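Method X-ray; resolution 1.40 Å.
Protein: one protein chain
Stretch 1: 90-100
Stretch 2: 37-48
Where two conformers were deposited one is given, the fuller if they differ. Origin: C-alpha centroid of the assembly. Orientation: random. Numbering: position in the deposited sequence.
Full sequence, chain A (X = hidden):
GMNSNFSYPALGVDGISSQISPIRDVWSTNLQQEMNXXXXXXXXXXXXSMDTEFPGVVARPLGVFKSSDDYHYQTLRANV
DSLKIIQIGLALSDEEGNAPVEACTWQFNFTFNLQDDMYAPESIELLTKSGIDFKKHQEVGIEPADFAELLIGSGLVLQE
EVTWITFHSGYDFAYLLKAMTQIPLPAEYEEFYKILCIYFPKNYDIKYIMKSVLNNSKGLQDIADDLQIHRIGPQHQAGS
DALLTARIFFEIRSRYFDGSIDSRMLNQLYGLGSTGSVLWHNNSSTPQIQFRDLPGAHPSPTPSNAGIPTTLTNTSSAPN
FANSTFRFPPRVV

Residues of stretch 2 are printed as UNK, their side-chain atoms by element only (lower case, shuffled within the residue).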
ATOM      1  N   LEU A  90       5.827   3.047   1.772  1.00 11.48           N
ATOM      2  CA  LEU A  90       6.654   1.880   1.552  1.00 11.07           C
ATOM      3  C   LEU A  90       7.626   1.718   2.734  1.00 10.99           C
ATOM      4  O   LEU A  90       8.459   2.590   2.947  1.00 13.09           O
ATOM      5  CB  LEU A  90       7.456   1.991   0.255  1.00 12.32           C
ATOM      6  CG  LEU A  90       6.726   2.187  -1.068  1.00 11.81           C
ATOM      7  CD1 LEU A  90       7.711   2.318  -2.224  1.00 15.21           C
ATOM      8  CD2 LEU A  90       5.741   1.041  -1.312  1.00 14.49           C
ATOM      9  N   ALA A  91       7.524   0.601   3.445  1.00 11.01           N
ATOM     10  CA  ALA A  91       8.362   0.299   4.589  1.00 11.38           C
ATOM     11  C   ALA A  91       9.232  -0.912   4.252  1.00 11.56           C
ATOM     12  O   ALA A  91       8.717  -2.000   3.998  1.00 14.71           O
ATOM     13  CB  ALA A  91       7.499   0.041   5.827  1.00 13.41           C
ATOM     14  N   LEU A  92      10.552  -0.699   4.270  1.00 11.30           N
ATOM     15  CA  LEU A  92      11.480  -1.770   3.921  1.00 11.76           C
ATOM     16  C   LEU A  92      11.945  -2.484   5.184  1.00 11.81           C
ATOM     17  O   LEU A  92      12.205  -1.871   6.210  1.00 14.15           O
ATOM     18  CB  LEU A  92      12.695  -1.269   3.196  1.00 14.47           C
ATOM     19  CG  LEU A  92      12.550  -1.062   1.666  1.00 18.92           C
ATOM     20  CD1 LEU A  92      11.389  -0.224   1.222  1.00 23.54           C
ATOM     21  CD2 LEU A  92      13.893  -0.466   1.167  1.00 19.56           C
ATOM     22  N   SER A  93      12.082  -3.819   5.046  1.00 12.01           N
ATOM     23  CA  SER A  93      12.639  -4.625   6.102  1.00 12.74           C
ATOM     24  C   SER A  93      13.528  -5.690   5.461  1.00 13.11           C
ATOM     25  O   SER A  93      13.331  -6.077   4.311  1.00 14.44           O
ATOM     26  CB  SER A  93      11.513  -5.350   6.874  0.76 13.43           C
ATOM     27  OG  SER A  93      10.488  -4.489   7.381  0.76 13.19           O
ATOM     28  N   ASP A  94      14.447  -6.199   6.282  1.00 14.28           N
ATOM     29  CA  ASP A  94      15.151  -7.438   5.856  1.00 14.75           C
ATOM     30  C   ASP A  94      14.263  -8.636   6.165  1.00 14.90           C
ATOM     31  O   ASP A  94      13.111  -8.525   6.633  1.00 14.17           O
ATOM     32  CB  ASP A  94      16.550  -7.542   6.470  1.00 16.89           C
ATOM     33  CG  ASP A  94      16.569  -7.853   7.947  1.00 20.69           C
ATOM     34  OD1 ASP A  94      15.540  -8.137   8.602  1.00 17.68           O
ATOM     35  OD2 ASP A  94      17.670  -7.792   8.527  1.00 27.91           O
ATOM     36  N   GLU A  95      14.779  -9.835   5.902  1.00 15.20           N
ATOM     37  CA  GLU A  95      13.939 -11.025   6.013  1.00 14.51           C
ATOM     38  C   GLU A  95      13.667 -11.452   7.446  1.00 15.13           C
ATOM     39  O   GLU A  95      12.900 -12.429   7.678  1.00 16.99           O
ATOM     40  CB  GLU A  95      14.680 -12.137   5.263  1.00 17.58           C
ATOM     41  CG  GLU A  95      14.766 -11.877   3.766  1.00 17.86           C
ATOM     42  CD  GLU A  95      13.527 -12.290   2.998  1.00 21.15           C
ATOM     43  OE1 GLU A  95      12.481 -12.636   3.633  1.00 22.15           O
ATOM     44  OE2 GLU A  95      13.624 -12.278   1.741  1.00 21.97           O
ATOM     45  N   GLU A  96      14.295 -10.737   8.388  1.00 16.46           N
ATOM     46  CA  GLU A  96      13.973 -11.048   9.801  1.00 19.85           C
ATOM     47  C   GLU A  96      13.342  -9.836  10.474  1.00 19.01           C
ATOM     48  O   GLU A  96      13.270  -9.808  11.705  1.00 20.64           O
ATOM     49  CB  GLU A  96      15.212 -11.566  10.479  1.00 25.33           C
ATOM     50  CG  GLU A  96      15.492 -13.036  10.159  1.00 25.94           C
ATOM     51  CD  GLU A  96      14.447 -14.072  10.525  1.00 28.30           C
ATOM     52  OE1 GLU A  96      13.574 -13.902  11.407  1.00 27.27           O
ATOM     53  OE2 GLU A  96      14.497 -15.169   9.898  1.00 25.63           O
ATOM     54  N   GLY A  97      12.833  -8.901   9.671  1.00 15.58           N
ATOM     55  CA  GLY A  97      12.024  -7.801  10.194  1.00 16.13           C
ATOM     56  C   GLY A  97      12.785  -6.567  10.626  1.00 16.63           C
ATOM     57  O   GLY A  97      12.199  -5.631  11.179  1.00 21.87           O
ATOM     58  N   ASN A  98      14.097  -6.530  10.373  1.00 16.26           N
ATOM     59  CA  ASN A  98      14.821  -5.319  10.779  1.00 16.14           C
ATOM     60  C   ASN A  98      14.662  -4.245   9.707  1.00 14.10           C
ATOM     61  O   ASN A  98      14.847  -4.527   8.513  1.00 16.68           O
ATOM     62  CB  ASN A  98      16.297  -5.613  10.957  1.00 19.21           C
ATOM     63  CG  ASN A  98      16.534  -6.756  11.930  1.00 23.51           C
ATOM     64  OD1 ASN A  98      16.251  -6.619  13.128  1.00 28.76           O
ATOM     65  ND2 ASN A  98      17.053  -7.868  11.444  1.00 25.06           N
ATOM     66  N   ALA A  99      14.354  -3.011  10.108  1.00 18.33           N
ATOM     67  CA  ALA A  99      14.307  -1.899   9.187  1.00 16.13           C
ATOM     68  C   ALA A  99      15.694  -1.313   8.959  1.00 16.10           C
ATOM     69  O   ALA A  99      16.511  -1.355   9.883  1.00 17.35           O
ATOM     70  CB  ALA A  99      13.434  -0.791   9.816  1.00 18.29           C
ATOM     71  N   PRO A 100      15.931  -0.670   7.829  1.00 14.33           N
ATOM     72  CA  PRO A 100      17.169   0.095   7.690  1.00 15.18           C
ATOM     73  C   PRO A 100      17.198   1.225   8.703  1.00 16.39           C
ATOM     74  O   PRO A 100      16.159   1.831   9.053  1.00 18.19           O
ATOM     75  CB  PRO A 100      17.081   0.656   6.275  1.00 17.09           C
ATOM     76  CG  PRO A 100      15.753   0.374   5.740  1.00 16.74           C
ATOM     77  CD  PRO A 100      15.019  -0.529   6.685  1.00 15.12           C
ATOM     78  N   UNK A  37      17.789   6.487  -2.711  1.00 13.58           N
ATOM     79  CA  UNK A  37      18.108   5.884  -1.398  1.00 12.40           C
ATOM     80  C   UNK A  37      17.460   4.512  -1.268  1.00 12.52           C
ATOM     81  O   UNK A  37      18.102   3.541  -0.872  1.00 13.59           O
ATOM     82  c   UNK A  37      17.521   7.459   2.112  1.00 14.78           C
ATOM     83  c   UNK A  37      17.671   6.806  -0.282  1.00 13.01           C
ATOM     84  c   UNK A  37      19.460   6.046   1.384  1.00 17.35           C
ATOM     85  c   UNK A  37      17.988   6.372   1.159  1.00 14.16           C
ATOM     86  N   UNK A  38      16.161   4.443  -1.597  1.00 12.84           N
ATOM     87  CA  UNK A  38      15.459   3.148  -1.610  1.00 12.61           C
ATOM     88  C   UNK A  38      16.170   2.163  -2.514  1.00 13.08           C
ATOM     89  O   UNK A  38      16.374   1.015  -2.092  1.00 13.95           O
ATOM     90  c   UNK A  38      13.315   1.975  -2.328  1.00 17.07           C
ATOM     91  c   UNK A  38      11.866   4.599  -1.335  1.00 14.78           C
ATOM     92  c   UNK A  38      13.994   3.325  -2.013  1.00 13.99           C
ATOM     93  c   UNK A  38      13.240   4.089  -0.910  1.00 13.08           C
ATOM     94  N   UNK A  39      16.541   2.537  -3.741  1.00 14.72           N
ATOM     95  CA  UNK A  39      17.229   1.600  -4.636  1.00 13.56           C
ATOM     96  C   UNK A  39      18.527   1.073  -4.048  1.00 13.88           C
ATOM     97  O   UNK A  39      18.882  -0.090  -4.284  1.00 15.48           O
ATOM     98  c   UNK A  39      17.557   2.277  -9.186  1.00 29.90           C
ATOM     99  c   UNK A  39      17.507   2.294  -5.988  1.00 14.08           C
ATOM    100  c   UNK A  39      16.199   2.400  -6.757  1.00 17.10           C
ATOM    101  s   UNK A  39      16.481   3.333  -8.261  1.00 23.74           S
ATOM    102  N   UNK A  40      19.224   1.922  -3.298  1.00 12.80           N
ATOM    103  CA  UNK A  40      20.479   1.500  -2.708  1.00 12.96           C
ATOM    104  C   UNK A  40      20.304   0.526  -1.549  1.00 12.72           C
ATOM    105  O   UNK A  40      21.316  -0.111  -1.181  1.00 15.04           O
ATOM    106  c   UNK A  40      21.215   2.758  -2.221  1.00 13.59           C
ATOM    107  o   UNK A  40      20.766   3.217  -0.955  1.00 14.72           O
ATOM    108  N   UNK A  41      19.093   0.434  -0.986  1.00 14.75           N
ATOM    109  CA  UNK A  41      18.839  -0.397   0.194  1.00 12.55           C
ATOM    110  C   UNK A  41      18.105  -1.681  -0.125  1.00 12.47           C
ATOM    111  O   UNK A  41      18.142  -2.622   0.664  1.00 14.61           O
ATOM    112  c   UNK A  41      17.991   0.400   1.218  1.00 13.89           C
ATOM    113  c   UNK A  41      17.925   2.541   2.642  1.00 16.26           C
ATOM    114  c   UNK A  41      18.778   1.510   1.953  1.00 13.52           C
ATOM    115  c   UNK A  41      19.710   0.830   2.965  1.00 15.78           C
ATOM    116  N   UNK A  42      17.390  -1.758  -1.259  1.00 13.56           N
ATOM    117  CA  UNK A  42      16.409  -2.850  -1.449  1.00 13.45           C
ATOM    118  C   UNK A  42      17.065  -4.221  -1.469  1.00 14.85           C
ATOM    119  O   UNK A  42      16.430  -5.196  -1.046  1.00 16.03           O
ATOM    120  c   UNK A  42      13.381  -3.440  -1.751  1.00 12.71           C
ATOM    121  c   UNK A  42      16.438  -2.648  -3.973  1.00 15.12           C
ATOM    122  c   UNK A  42      14.411  -3.640  -2.839  1.00 13.65           C
ATOM    123  c   UNK A  42      15.562  -2.625  -2.732  1.00 13.38           C
ATOM    124  N   UNK A  43      18.327  -4.296  -1.941  1.00 15.07           N
ATOM    125  CA  UNK A  43      18.874  -5.670  -1.981  1.00 16.91           C
ATOM    126  C   UNK A  43      19.078  -6.214  -0.573  1.00 14.97           C
ATOM    127  O   UNK A  43      18.891  -7.419  -0.331  1.00 19.21           O
ATOM    128  c   UNK A  43      20.179  -5.696  -2.776  1.00 27.05           C
ATOM    129  o   UNK A  43      22.527  -8.250  -3.969  1.00 72.90           O
ATOM    130  c   UNK A  43      22.001  -7.135  -3.750  1.00 50.90           C
ATOM    131  o   UNK A  43      22.359  -6.074  -4.316  1.00 62.46           O
ATOM    132  c   UNK A  43      20.861  -7.056  -2.761  1.00 38.77           C
ATOM    133  N   UNK A  44      19.449  -5.366   0.368  1.00 14.84           N
ATOM    134  CA  UNK A  44      19.678  -5.733   1.758  1.00 14.73           C
ATOM    135  C   UNK A  44      18.385  -5.803   2.564  1.00 13.75           C
ATOM    136  O   UNK A  44      18.342  -6.477   3.602  1.00 14.61           O
ATOM    137  c   UNK A  44      22.093  -4.919   2.062  1.00 18.57           C
ATOM    138  c   UNK A  44      22.902  -3.803   2.713  1.00 19.02           C
ATOM    139  c   UNK A  44      22.813  -1.387   2.376  1.00 22.00           C
ATOM    140  n   UNK A  44      22.744  -2.600   1.887  1.00 20.69           N
ATOM    141  n   UNK A  44      22.699  -0.327   1.597  1.00 24.07           N
ATOM    142  n   UNK A  44      23.007  -1.252   3.689  1.00 25.69           N
ATOM    143  c   UNK A  44      20.623  -4.725   2.441  1.00 15.90           C
ATOM    144  N   UNK A  45      17.352  -5.080   2.131  1.00 13.32           N
ATOM    145  CA  UNK A  45      16.063  -5.014   2.846  1.00 12.47           C
ATOM    146  C   UNK A  45      14.912  -5.301   1.858  1.00 11.74           C
ATOM    147  O   UNK A  45      14.184  -4.391   1.460  1.00 12.70           O
ATOM    148  c   UNK A  45      16.843  -3.666   5.846  1.00 13.43           C
ATOM    149  o   UNK A  45      19.993  -2.374   7.154  1.00 17.36           O
ATOM    150  c   UNK A  45      18.983  -2.686   6.272  1.00 15.15           C
ATOM    151  c   UNK A  45      18.148  -2.643   4.055  1.00 12.90           C
ATOM    152  c   UNK A  45      19.154  -2.327   4.951  1.00 14.19           C
ATOM    153  c   UNK A  45      16.980  -3.311   4.505  1.00 11.68           C
ATOM    154  c   UNK A  45      15.906  -3.630   3.486  1.00 12.94           C
ATOM    155  c   UNK A  45      17.871  -3.356   6.742  1.00 13.64           C
ATOM    156  N   UNK A  46      14.822  -6.559   1.414  1.00 12.61           N
ATOM    157  CA  UNK A  46      13.991  -6.888   0.262  1.00 12.36           C
ATOM    158  C   UNK A  46      12.547  -7.190   0.581  1.00 11.58           C
ATOM    159  O   UNK A  46      11.828  -7.737  -0.282  1.00 15.00           O
ATOM    160  c   UNK A  46      14.694  -8.150  -0.291  1.00 13.81           C
ATOM    161  c   UNK A  46      15.640  -7.713   1.877  1.00 13.17           C
ATOM    162  c   UNK A  46      15.233  -8.830   0.942  1.00 14.46           C
ATOM    163  N   UNK A  47      12.055  -6.869   1.752  1.00 12.18           N
ATOM    164  CA  UNK A  47      10.659  -7.081   2.173  1.00 11.23           C
ATOM    165  C   UNK A  47      10.011  -5.680   2.212  1.00 12.17           C
ATOM    166  O   UNK A  47      10.394  -4.847   3.027  1.00 13.75           O
ATOM    167  c   UNK A  47       9.025  -7.999   3.855  1.00 13.64           C
ATOM    168  c   UNK A  47      11.191  -9.192   3.426  1.00 12.95           C
ATOM    169  c   UNK A  47      10.518  -7.832   3.492  1.00 11.91           C
ATOM    170  N   UNK A  48       9.072  -5.445   1.283  1.00 12.26           N
ATOM    171  CA  UNK A  48       8.452  -4.116   1.195  1.00 11.88           C
ATOM    172  C   UNK A  48       7.010  -4.165   1.694  1.00 11.65           C
ATOM    173  O   UNK A  48       6.223  -4.929   1.080  1.00 12.46           O
ATOM    174  c   UNK A  48       9.840  -3.604  -0.880  1.00 13.55           C
ATOM    175  c   UNK A  48       8.437  -3.653  -0.256  1.00 12.06           C
ATOM    176  c   UNK A  48       7.766  -2.273  -0.350  1.00 13.52           C
TER
HETATM  177  O   HOH W   1      18.998  -2.648   9.970  0.88 24.80           O
HETATM  178  O   HOH W   2       8.723  -4.352   5.260  1.00 13.97           O

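Position 37 carries four carbons forked at the second and lies in helix, out of reach of stretch 1; it is Leu-37. Position 38 also has four carbons, but the fork is at the first and one arm is two carbons long. Its nearest neighbour across the contact is Leu-92 CD2, 4.3 Å from the short arm. This is Ile-38, and that short arm is CG2.

Position 39 is an unbranched chain of two carbons, a sulfur and a carbon, pointing away: Met-39. Position 40 has one carbon and one oxygen, and the oxygen lies 2.7 Å from the backbone O of Leu-37. That is Ser-40, whose OG donates a hydrogen bond back to the helix rather than across the contact.

Position 41 shows four carbons forked at the second, directed toward stretch 1. Its CB is 4.2 Å from Leu-92 CD2, and one terminal carbon is 4.2 Å from Pro-100 CB. It is Leu-41. Position 42 again forks at the first carbon with one two-carbon arm, the end of which comes within 4.2 Å of Leu-92 CD2: Ile-42.

Position 43 has three carbons, the third carrying two oxygens, and reaches nothing opposite; it is Glu-43. Position 44 runs through three carbons and a nitrogen to a carbon bearing two more nitrogens. This is Arg-44; its NH2 donates to Ser-40 O at 3.1 Å, while its backbone O packs 3.5 Å from Asp-94 CB.

Position 45 holds one carbon, then a six-carbon ring bearing an oxygen; Pro-100 lies over one face of the ring, its CB 3.9 Å from the centroid and nearly on the normal, a CH-pi contact. It is Tyr-45. Asp-94 N and Asn-98 O, themselves hydrogen-bonded at 2.8 Å, sit at the ring edge. A water links Tyr-45 OH (3.0 Å) to Ala-99 O (2.8 Å).

At position 46 three carbons close a ring onto the backbone N; one ring carbon is 3.9 Å from Glu-95 OE2, and the carbon bonded to the backbone N is 4.0 Å from Asp-94 CA. It is Pro-46. With no hydrogen on that nitrogen, its 3.3 Å approach to Ser-93 O is not a hydrogen bond. Position 47 has one carbon carrying two more, one of them 3.7 Å from Glu-95 OE1; it is Val-47. Position 48 has the same fork, with its arms near Leu-90 CD2 (4.0 Å) and Leu-92 CD1 (4.3 Å): Val-48.

The contact joins a short antiparallel pairing to an apolar cluster. Ser-93 N donates to Val-47 O at 2.8 Å, and Val-47 N returns a bond to Ser-93 O at 3.0 Å. Side chains then sort by face: Leu-92 and Val-48 share one, Ser-93 and Val-47 the other. Leu-92 plugs in against Ile-38, Leu-41, Ile-42 and Val-48. Beyond the strand, Asp-94 OD1 accepts from the backbone N of Glu-96 and Asn-98, bracing a type I turn that runs to Gly-97 and leads the chain back to set Pro-100 over Tyr-45. The rule is economical: two backbone bonds set register, one leucine, Leu-92, sits at the centre of the apolar contacts, and a braced turn positions a proline on an aromatic face.

Stretch 2, residues 37-48: LIMSLIERYPVV
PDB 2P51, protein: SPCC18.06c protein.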